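Local coordinates for pullulanase (Klebsiella oxytoca, PDB 2YOC), which hydrolyses the alpha-1,6-glucosidic linkages of pullulan and of branched alpha-glucans, and is secreted by a type 2 secretion system, at residues B[348-356]-B[608-616]; B[297-308]-B[319-327]. One frame throughout, in Å; residues are numbered along the deposited sequence.

Interaction 1: residues B[348-356]-B[608-616]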
loop_
_atom_site.group_PDB
_atom_site.type_symbol
_atom_site.label_atom_id
_atom_site.label_comp_id
_atom_site.label_asym_id
_atom_site.label_seq_id
_atom_site.Cartn_x
_atom_site.Cartn_y
_atom_site.Cartn_z
ATOM N N ALA B 348 12.555 54.820 -30.413
ATOM C CA ALA B 348 11.263 55.395 -30.766
ATOM C C ALA B 348 10.583 54.403 -31.713
ATOM O O ALA B 348 11.035 54.202 -32.855
ATOM C CB ALA B 348 11.446 56.730 -31.434
HETATM N N MSE B 349 9.544 53.712 -31.188
HETATM C CA MSE B 349 8.803 52.687 -31.902
HETATM C C MSE B 349 7.623 53.244 -32.686
HETATM O O MSE B 349 7.015 54.251 -32.306
HETATM C CB MSE B 349 8.231 51.686 -30.905
HETATM C CG MSE B 349 9.237 51.120 -29.922
HETATM SE SE MSE B 349 10.574 49.996 -30.755
HETATM C CE MSE B 349 9.359 48.689 -31.687
ATOM N N THR B 350 7.279 52.534 -33.764
ATOM C CA THR B 350 6.088 52.709 -34.585
ATOM C C THR B 350 5.657 51.265 -34.798
ATOM O O THR B 350 6.271 50.550 -35.602
ATOM C CB THR B 350 6.348 53.468 -35.852
ATOM O OG1 THR B 350 6.802 54.768 -35.492
ATOM C CG2 THR B 350 5.114 53.577 -36.684
ATOM N N VAL B 351 4.672 50.811 -33.996
ATOM C CA VAL B 351 4.274 49.422 -33.993
ATOM C C VAL B 351 2.788 49.192 -33.652
ATOM O O VAL B 351 2.234 49.838 -32.768
ATOM C CB VAL B 351 5.255 48.626 -33.074
ATOM C CG1 VAL B 351 5.293 49.188 -31.647
ATOM C CG2 VAL B 351 4.998 47.120 -33.101
ATOM N N TYR B 352 2.168 48.232 -34.335
ATOM C CA TYR B 352 0.806 47.866 -34.073
ATOM C C TYR B 352 0.748 47.013 -32.792
ATOM O O TYR B 352 1.426 45.984 -32.704
ATOM C CB TYR B 352 0.214 47.106 -35.277
ATOM C CG TYR B 352 -1.066 46.379 -34.933
ATOM C CD1 TYR B 352 -2.264 47.068 -34.783
ATOM C CD2 TYR B 352 -1.068 45.012 -34.674
ATOM C CE1 TYR B 352 -3.445 46.407 -34.451
ATOM C CE2 TYR B 352 -2.239 44.341 -34.314
ATOM C CZ TYR B 352 -3.428 45.042 -34.203
ATOM O OH TYR B 352 -4.581 44.371 -33.841
ATOM N N HIS B 353 -0.069 47.434 -31.807
ATOM C CA HIS B 353 -0.259 46.675 -30.568
ATOM C C HIS B 353 -1.644 46.058 -30.608
ATOM O O HIS B 353 -2.626 46.801 -30.622
ATOM C CB HIS B 353 -0.117 47.560 -29.315
ATOM C CG HIS B 353 0.245 46.770 -28.108
ATOM N ND1 HIS B 353 -0.507 45.673 -27.710
ATOM C CD2 HIS B 353 1.312 46.885 -27.290
ATOM C CE1 HIS B 353 0.117 45.170 -26.657
ATOM N NE2 HIS B 353 1.212 45.870 -26.358
ATOM N N PRO B 354 -1.769 44.713 -30.582
ATOM C CA PRO B 354 -3.105 44.101 -30.647
ATOM C C PRO B 354 -4.039 44.378 -29.469
ATOM O O PRO B 354 -5.255 44.281 -29.646
ATOM C CB PRO B 354 -2.808 42.615 -30.828
ATOM C CG PRO B 354 -1.376 42.547 -31.280
ATOM C CD PRO B 354 -0.721 43.678 -30.570
ATOM N N GLN B 355 -3.491 44.769 -28.300
ATOM C CA GLN B 355 -4.295 45.123 -27.128
ATOM C C GLN B 355 -5.121 46.396 -27.379
ATOM O O GLN B 355 -6.285 46.449 -26.981
ATOM C CB GLN B 355 -3.428 45.307 -25.882
ATOM C CG GLN B 355 -4.226 45.238 -24.592
ATOM C CD GLN B 355 -3.361 45.464 -23.394
ATOM O OE1 GLN B 355 -2.336 44.794 -23.204
ATOM N NE2 GLN B 355 -3.780 46.374 -22.529
ATOM N N SER B 356 -4.512 47.412 -28.023
ATOM C CA SER B 356 -5.130 48.691 -28.344
ATOM C C SER B 356 -5.669 48.723 -29.792
ATOM O O SER B 356 -6.391 49.654 -30.183
ATOM C CB SER B 356 -4.119 49.812 -28.133
ATOM O OG SER B 356 -2.990 49.631 -28.971
ATOM N N LEU B 608 9.179 45.088 -22.708
ATOM C CA LEU B 608 9.098 43.981 -23.665
ATOM C C LEU B 608 7.809 43.945 -24.496
ATOM O O LEU B 608 7.876 43.707 -25.706
ATOM C CB LEU B 608 9.331 42.629 -22.968
ATOM C CG LEU B 608 10.737 42.378 -22.480
ATOM C CD1 LEU B 608 10.772 41.210 -21.554
ATOM C CD2 LEU B 608 11.703 42.213 -23.654
ATOM N N ASP B 609 6.640 44.177 -23.858
ATOM C CA ASP B 609 5.379 44.145 -24.595
ATOM C C ASP B 609 5.112 45.410 -25.440
ATOM O O ASP B 609 4.207 45.413 -26.280
ATOM C CB ASP B 609 4.194 43.755 -23.701
ATOM C CG ASP B 609 3.007 43.211 -24.490
ATOM O OD1 ASP B 609 3.204 42.248 -25.290
ATOM O OD2 ASP B 609 1.891 43.781 -24.354
ATOM N N LYS B 610 5.909 46.470 -25.244
ATOM C CA LYS B 610 5.783 47.660 -26.066
ATOM C C LYS B 610 6.599 47.458 -27.353
ATOM O O LYS B 610 6.209 47.981 -28.399
ATOM C CB LYS B 610 6.268 48.911 -25.329
ATOM C CG LYS B 610 5.298 49.475 -24.306
ATOM C CD LYS B 610 5.717 50.895 -24.034
ATOM C CE LYS B 610 5.008 51.535 -22.873
ATOM N NZ LYS B 610 5.910 51.642 -21.695
ATOM N N ILE B 611 7.726 46.682 -27.273
ATOM C CA ILE B 611 8.633 46.418 -28.410
ATOM C C ILE B 611 8.137 45.322 -29.354
ATOM O O ILE B 611 8.082 45.538 -30.572
ATOM C CB ILE B 611 10.124 46.265 -28.003
ATOM C CG1 ILE B 611 10.564 47.430 -27.106
ATOM C CG2 ILE B 611 10.999 46.220 -29.230
ATOM C CD1 ILE B 611 11.774 47.167 -26.281
ATOM N N VAL B 612 7.824 44.140 -28.816
ATOM C CA VAL B 612 7.283 43.032 -29.622
ATOM C C VAL B 612 5.969 42.607 -28.951
ATOM O O VAL B 612 5.958 41.626 -28.172
ATOM C CB VAL B 612 8.244 41.825 -29.954
ATOM C CG1 VAL B 612 7.653 40.943 -31.059
ATOM C CG2 VAL B 612 9.643 42.291 -30.356
ATOM N N PRO B 613 4.857 43.382 -29.200
ATOM C CA PRO B 613 3.568 43.054 -28.571
ATOM C C PRO B 613 3.114 41.640 -28.842
ATOM O O PRO B 613 3.315 41.113 -29.940
ATOM C CB PRO B 613 2.614 44.062 -29.178
ATOM C CG PRO B 613 3.458 45.202 -29.565
ATOM C CD PRO B 613 4.720 44.576 -30.059
ATOM N N TRP B 614 2.569 41.006 -27.793
ATOM C CA TRP B 614 2.027 39.646 -27.797
ATOM C C TRP B 614 3.041 38.534 -28.038
ATOM O O TRP B 614 2.660 37.376 -28.256
ATOM C CB TRP B 614 0.768 39.551 -28.673
ATOM C CG TRP B 614 -0.444 40.184 -28.048
ATOM C CD1 TRP B 614 -0.480 40.975 -26.933
ATOM C CD2 TRP B 614 -1.807 40.009 -28.460
ATOM N NE1 TRP B 614 -1.779 41.304 -26.625
ATOM C CE2 TRP B 614 -2.615 40.733 -27.551
ATOM C CE3 TRP B 614 -2.428 39.323 -29.533
ATOM C CZ2 TRP B 614 -4.003 40.809 -27.685
ATOM C CZ3 TRP B 614 -3.809 39.380 -29.651
ATOM C CH2 TRP B 614 -4.581 40.119 -28.740
ATOM N N TYR B 615 4.338 38.859 -27.903
ATOM C CA TYR B 615 5.368 37.847 -28.084
ATOM C C TYR B 615 5.935 37.359 -26.779
ATOM O O TYR B 615 5.926 36.151 -26.531
ATOM C CB TYR B 615 6.504 38.332 -28.994
ATOM C CG TYR B 615 7.627 37.316 -29.103
ATOM C CD1 TYR B 615 7.604 36.325 -30.089
ATOM C CD2 TYR B 615 8.702 37.329 -28.205
ATOM C CE1 TYR B 615 8.617 35.371 -30.176
ATOM C CE2 TYR B 615 9.698 36.362 -28.260
ATOM C CZ TYR B 615 9.662 35.398 -29.262
ATOM O OH TYR B 615 10.643 34.446 -29.325
ATOM N N TYR B 616 6.529 38.286 -25.996
ATOM C CA TYR B 616 7.226 37.946 -24.764
ATOM C C TYR B 616 6.327 37.447 -23.632
ATOM O O TYR B 616 6.788 36.711 -22.757
ATOM C CB TYR B 616 8.147 39.098 -24.308
ATOM C CG TYR B 616 9.232 39.497 -25.287
ATOM C CD1 TYR B 616 10.425 38.791 -25.360
ATOM C CD2 TYR B 616 9.118 40.656 -26.041
ATOM C CE1 TYR B 616 11.450 39.188 -26.217
ATOM C CE2 TYR B 616 10.151 41.084 -26.867
ATOM C CZ TYR B 616 11.312 40.338 -26.966
ATOM O OH TYR B 616 12.334 40.772 -27.780
#

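Interaction 2: residues B[297-308]-B[319-327]. With SO4 (sulfate ion), chain Q.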
loop_
_atom_site.group_PDB
_atom_site.type_symbol
_atom_site.label_atom_id
_atom_site.label_comp_id
_atom_site.label_asym_id
_atom_site.label_seq_id
_atom_site.Cartn_x
_atom_site.Cartn_y
_atom_site.Cartn_z
ATOM N N ARG B 297 21.189 47.394 -31.411
ATOM C CA ARG B 297 20.333 46.399 -32.028
ATOM C C ARG B 297 19.172 46.025 -31.162
ATOM O O ARG B 297 19.331 45.580 -30.001
ATOM C CB ARG B 297 21.079 45.142 -32.488
ATOM C CG ARG B 297 20.213 44.203 -33.345
ATOM C CD ARG B 297 20.967 43.006 -33.854
ATOM N NE ARG B 297 21.841 43.390 -34.964
ATOM C CZ ARG B 297 23.156 43.531 -34.848
ATOM N NH1 ARG B 297 23.754 43.303 -33.686
ATOM N NH2 ARG B 297 23.886 43.905 -35.894
ATOM N N VAL B 298 17.986 46.146 -31.775
ATOM C CA VAL B 298 16.718 45.759 -31.160
ATOM C C VAL B 298 15.939 44.791 -32.079
ATOM O O VAL B 298 15.803 45.058 -33.280
ATOM C CB VAL B 298 15.881 46.994 -30.668
ATOM C CG1 VAL B 298 15.537 47.939 -31.804
ATOM C CG2 VAL B 298 14.631 46.568 -29.910
ATOM N N TRP B 299 15.449 43.680 -31.524
ATOM C CA TRP B 299 14.589 42.770 -32.277
ATOM C C TRP B 299 13.178 43.331 -32.127
ATOM O O TRP B 299 12.711 43.526 -30.993
ATOM C CB TRP B 299 14.612 41.336 -31.712
ATOM C CG TRP B 299 13.890 40.330 -32.563
ATOM C CD1 TRP B 299 14.160 40.011 -33.863
ATOM C CD2 TRP B 299 12.794 39.497 -32.163
ATOM N NE1 TRP B 299 13.293 39.035 -34.301
ATOM C CE2 TRP B 299 12.440 38.703 -33.280
ATOM C CE3 TRP B 299 12.043 39.370 -30.973
ATOM C CZ2 TRP B 299 11.387 37.772 -33.238
ATOM C CZ3 TRP B 299 11.006 38.437 -30.924
ATOM C CH2 TRP B 299 10.695 37.644 -32.044
ATOM N N ALA B 300 12.528 43.624 -33.266
ATOM C CA ALA B 300 11.174 44.173 -33.369
ATOM C C ALA B 300 10.641 43.769 -34.767
ATOM O O ALA B 300 10.591 44.606 -35.665
ATOM C CB ALA B 300 11.213 45.684 -33.192
ATOM N N PRO B 301 10.339 42.456 -35.000
ATOM C CA PRO B 301 9.934 42.019 -36.348
ATOM C C PRO B 301 8.612 42.569 -36.880
ATOM O O PRO B 301 8.370 42.506 -38.092
ATOM C CB PRO B 301 9.952 40.495 -36.237
ATOM C CG PRO B 301 9.655 40.231 -34.804
ATOM C CD PRO B 301 10.371 41.306 -34.059
ATOM N N THR B 302 7.781 43.143 -36.002
ATOM C CA THR B 302 6.515 43.713 -36.444
ATOM C C THR B 302 6.546 45.227 -36.605
ATOM O O THR B 302 5.675 45.770 -37.293
ATOM C CB THR B 302 5.365 43.256 -35.559
ATOM O OG1 THR B 302 5.431 43.891 -34.275
ATOM C CG2 THR B 302 5.294 41.750 -35.451
ATOM N N ALA B 303 7.506 45.904 -35.940
ATOM C CA ALA B 303 7.618 47.356 -35.947
ATOM C C ALA B 303 7.665 47.886 -37.354
ATOM O O ALA B 303 8.317 47.289 -38.217
ATOM C CB ALA B 303 8.835 47.819 -35.175
ATOM N N GLN B 304 6.876 48.940 -37.602
ATOM C CA GLN B 304 6.785 49.635 -38.872
ATOM C C GLN B 304 7.987 50.549 -39.042
ATOM O O GLN B 304 8.484 50.701 -40.152
ATOM C CB GLN B 304 5.469 50.399 -38.948
ATOM C CG GLN B 304 4.353 49.514 -39.459
ATOM C CD GLN B 304 3.020 50.193 -39.435
ATOM O OE1 GLN B 304 2.881 51.397 -39.734
ATOM N NE2 GLN B 304 1.997 49.404 -39.141
ATOM N N GLN B 305 8.472 51.108 -37.918
ATOM C CA GLN B 305 9.657 51.968 -37.819
ATOM C C GLN B 305 10.289 51.900 -36.405
ATOM O O GLN B 305 9.572 51.733 -35.413
ATOM C CB GLN B 305 9.343 53.419 -38.213
ATOM C CG GLN B 305 10.582 54.249 -38.564
ATOM C CD GLN B 305 11.442 53.648 -39.660
ATOM O OE1 GLN B 305 10.953 53.269 -40.747
ATOM N NE2 GLN B 305 12.748 53.542 -39.383
ATOM N N VAL B 306 11.633 51.989 -36.341
ATOM C CA VAL B 306 12.437 52.059 -35.123
ATOM C C VAL B 306 13.543 53.085 -35.368
ATOM O O VAL B 306 14.194 53.021 -36.410
ATOM C CB VAL B 306 13.044 50.702 -34.658
ATOM C CG1 VAL B 306 13.633 50.822 -33.248
ATOM C CG2 VAL B 306 12.031 49.571 -34.716
ATOM N N ASP B 307 13.754 54.016 -34.409
ATOM C CA ASP B 307 14.810 55.053 -34.436
ATOM C C ASP B 307 15.550 55.057 -33.085
ATOM O O ASP B 307 14.911 54.850 -32.048
ATOM C CB ASP B 307 14.218 56.474 -34.634
ATOM C CG ASP B 307 13.493 56.802 -35.935
ATOM O OD1 ASP B 307 13.391 55.909 -36.808
ATOM O OD2 ASP B 307 13.010 57.952 -36.074
ATOM N N VAL B 308 16.867 55.318 -33.074
ATOM C CA VAL B 308 17.587 55.458 -31.810
ATOM C C VAL B 308 17.473 56.940 -31.504
ATOM O O VAL B 308 17.747 57.765 -32.378
ATOM C CB VAL B 308 19.082 55.041 -31.828
ATOM C CG1 VAL B 308 19.617 54.870 -30.403
ATOM C CG2 VAL B 308 19.318 53.778 -32.639
ATOM N N GLY B 319 20.334 63.553 -30.918
ATOM C CA GLY B 319 20.228 62.889 -32.213
ATOM C C GLY B 319 19.109 61.859 -32.264
ATOM O O GLY B 319 18.817 61.199 -31.259
ATOM N N SER B 320 18.451 61.752 -33.434
ATOM C CA SER B 320 17.397 60.785 -33.716
ATOM C C SER B 320 17.782 60.062 -35.007
ATOM O O SER B 320 17.769 60.655 -36.079
ATOM C CB SER B 320 16.042 61.466 -33.852
ATOM O OG SER B 320 15.063 60.555 -34.335
ATOM N N HIS B 321 18.156 58.789 -34.898
ATOM C CA HIS B 321 18.644 58.036 -36.041
ATOM C C HIS B 321 17.776 56.848 -36.441
ATOM O O HIS B 321 17.745 55.839 -35.729
ATOM C CB HIS B 321 20.083 57.583 -35.776
ATOM C CG HIS B 321 20.967 58.667 -35.235
ATOM N ND1 HIS B 321 21.319 58.715 -33.893
ATOM C CD2 HIS B 321 21.534 59.718 -35.868
ATOM C CE1 HIS B 321 22.107 59.769 -33.760
ATOM N NE2 HIS B 321 22.260 60.407 -34.917
ATOM N N PRO B 322 17.099 56.917 -37.608
ATOM C CA PRO B 322 16.319 55.756 -38.066
ATOM C C PRO B 322 17.225 54.533 -38.292
ATOM O O PRO B 322 18.342 54.661 -38.810
ATOM C CB PRO B 322 15.644 56.261 -39.339
ATOM C CG PRO B 322 16.467 57.364 -39.786
ATOM C CD PRO B 322 17.042 58.017 -38.582
HETATM N N MSE B 323 16.779 53.376 -37.793
HETATM C CA MSE B 323 17.508 52.114 -37.833
HETATM C C MSE B 323 17.346 51.308 -39.115
HETATM O O MSE B 323 16.381 51.516 -39.855
HETATM C CB MSE B 323 17.153 51.282 -36.612
HETATM C CG MSE B 323 17.672 51.920 -35.361
HETATM SE SE MSE B 323 17.039 51.097 -33.775
HETATM C CE MSE B 323 18.594 50.162 -33.306
ATOM N N THR B 324 18.295 50.389 -39.376
ATOM C CA THR B 324 18.291 49.545 -40.560
ATOM C C THR B 324 17.690 48.218 -40.209
ATOM O O THR B 324 18.169 47.534 -39.285
ATOM C CB THR B 324 19.702 49.451 -41.172
ATOM O OG1 THR B 324 20.155 50.768 -41.491
ATOM C CG2 THR B 324 19.739 48.604 -42.429
ATOM N N ARG B 325 16.645 47.837 -40.943
ATOM C CA ARG B 325 15.964 46.566 -40.696
ATOM C C ARG B 325 16.624 45.438 -41.490
ATOM O O ARG B 325 16.880 45.598 -42.686
ATOM C CB ARG B 325 14.467 46.678 -41.062
ATOM C CG ARG B 325 13.615 45.498 -40.642
ATOM C CD ARG B 325 12.225 45.629 -41.220
ATOM N NE ARG B 325 11.268 44.745 -40.543
ATOM C CZ ARG B 325 10.892 43.547 -40.990
ATOM N NH1 ARG B 325 11.386 43.066 -42.126
ATOM N NH2 ARG B 325 10.023 42.821 -40.304
ATOM N N ASP B 326 16.891 44.303 -40.819
ATOM C CA ASP B 326 17.372 43.091 -41.461
ATOM C C ASP B 326 16.112 42.267 -41.642
ATOM O O ASP B 326 15.429 41.953 -40.654
ATOM C CB ASP B 326 18.404 42.345 -40.593
ATOM C CG ASP B 326 18.851 40.985 -41.144
ATOM O OD1 ASP B 326 18.910 40.832 -42.402
ATOM O OD2 ASP B 326 19.172 40.088 -40.325
ATOM N N SER B 327 15.760 41.987 -42.902
ATOM C CA SER B 327 14.530 41.257 -43.251
ATOM C C SER B 327 14.461 39.801 -42.755
ATOM O O SER B 327 13.380 39.321 -42.404
ATOM C CB SER B 327 14.260 41.333 -44.752
ATOM O OG SER B 327 15.390 40.925 -45.509
HETATM S S SO4 Q . 27.494 43.028 -34.814
HETATM O O1 SO4 Q . 26.951 43.916 -35.883
HETATM O O2 SO4 Q . 27.732 41.668 -35.374
HETATM O O3 SO4 Q . 26.552 42.934 -33.676
HETATM O O4 SO4 Q . 28.741 43.583 -34.291
HETATM O O HOH W 1 9.809 45.126 -38.241
#

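Interaction 1: residues B[348-356]-B[608-616]
Two prolines and two aromatic rings interleave where H353 and P354 meet P613 and W614. P613 lays its CB over the centre of the H353 imidazole, 3.5 Å from the ring centroid and almost on its normal. In the same way P354 CB rests over the W614 six-membered ring, 3.4 Å from its centroid. Such CH-pi contacts suit proline, whose compact, rigid ring offers C-H groups slightly polarised by the neighbouring nitrogen and carbonyl. The prolines also touch each other, P354 CD lying 3.6 Å from P613 CB as the two rings cross at about a right angle. H353 further turns an edge toward the indole of W614, an offset edge-to-face pair with planes at 84°.

Polar contacts help to orient the imidazole. Its NE2 gives a weak hydrogen bond to D609 OD2 (3.0 Å), bent at the hydrogen to 125°; OD2 lies in the ring plane, although the carboxylate is turned steeply against it. At the ring's other nitrogen, ND1 accepts Q355 N; both nitrogens have partners, which together with the proline over its face helps to hold the ring's rotation. With CG anti to its backbone N (chi1 -158°), D609 can also take W614 N on the syn side of OD1 at 2.9 Å. One carboxylate thereby ties the turn after helix 608-611 to the strand, and G600 N binds its OD2 as well.

Apolar contacts continue along strand 344-353. V351 CG2 points at P613 CD, 4.0 Å away, and selenomethionine M349, bent at chi2 and chi3, brings CE within 3.8 Å of I611 CG2.

The contact joins strand 344-353 of the CBM48-type beta domain, and the residues that follow it, to helix 608-611 and its following turn: Y362 of the neighbouring strand 358-364 touches M349 and V351, strand 293-299 touches I611 through V298, and helix 640-655 packs against L608.

Interaction 2: residues B[297-308]-B[319-327]
Selenomethionine M323 runs straight through chi2 (171°) and bends at chi3, which carries SE and CE in among three valines. SE lies 3.5 Å from V306 CG1, while V308 CG2 meets CG at 3.7 Å and V298 CG1 faces SE from strand 293-299. A long, flexible, apolar chain suits this place between beta-branched residues. R325 is extended from CG to NE, and its NH2 thus reaches P301 O at 2.8 Å, the oxygen lying in the guanidinium plane. Its NE binds a water that also donates to A300 O and A303 O, so this one side chain ties down the backbone of the 300-303 turn; D242 forms a salt bridge with NH1. The backbone frame is an antiparallel beta hairpin, strands 305-311 and 317-326, in the CBM48-type immunoglobulin-like domain. V308 and H321 form a hydrogen-bonded pair, with H321 N to V308 O at 2.8 Å and 169°, and M323 N extends the ladder to V306 O. D307 and P322 are the adjacent non-hydrogen-bonded pair, where proline costs no cross-strand N-H. H321 stacks on W334. On strand 293-299, R297 binds a sulfate, probably from the crystallisation liquor, through NH1 to O3 and NH2 to O1, and NH1 also bonds S284 O.

Interactions 1 and 2 have centres 13 Å apart and share one sheet, because strand 344-353 is the neighbour of strand 305-311. A348 N lies 2.9 Å from D307 O and T350 O lies 2.6 Å from Q304 N, both probable hydrogen bonds; a classic beta bulge places two residues, Q304 and Q305, opposite the single T350. Interaction 2 is internal to the CBM48-type domain, whereas interaction 1 joins that domain to the segment around helix 608-611, which comes between barrel strands 586-591 and 661-664 in the chain. The two also pack directly: V612 CG2 is 3.4 Å from W299 O, and V351 CG2 is 3.5 Å from T302 OG1. Neither includes a calcium-binding residue.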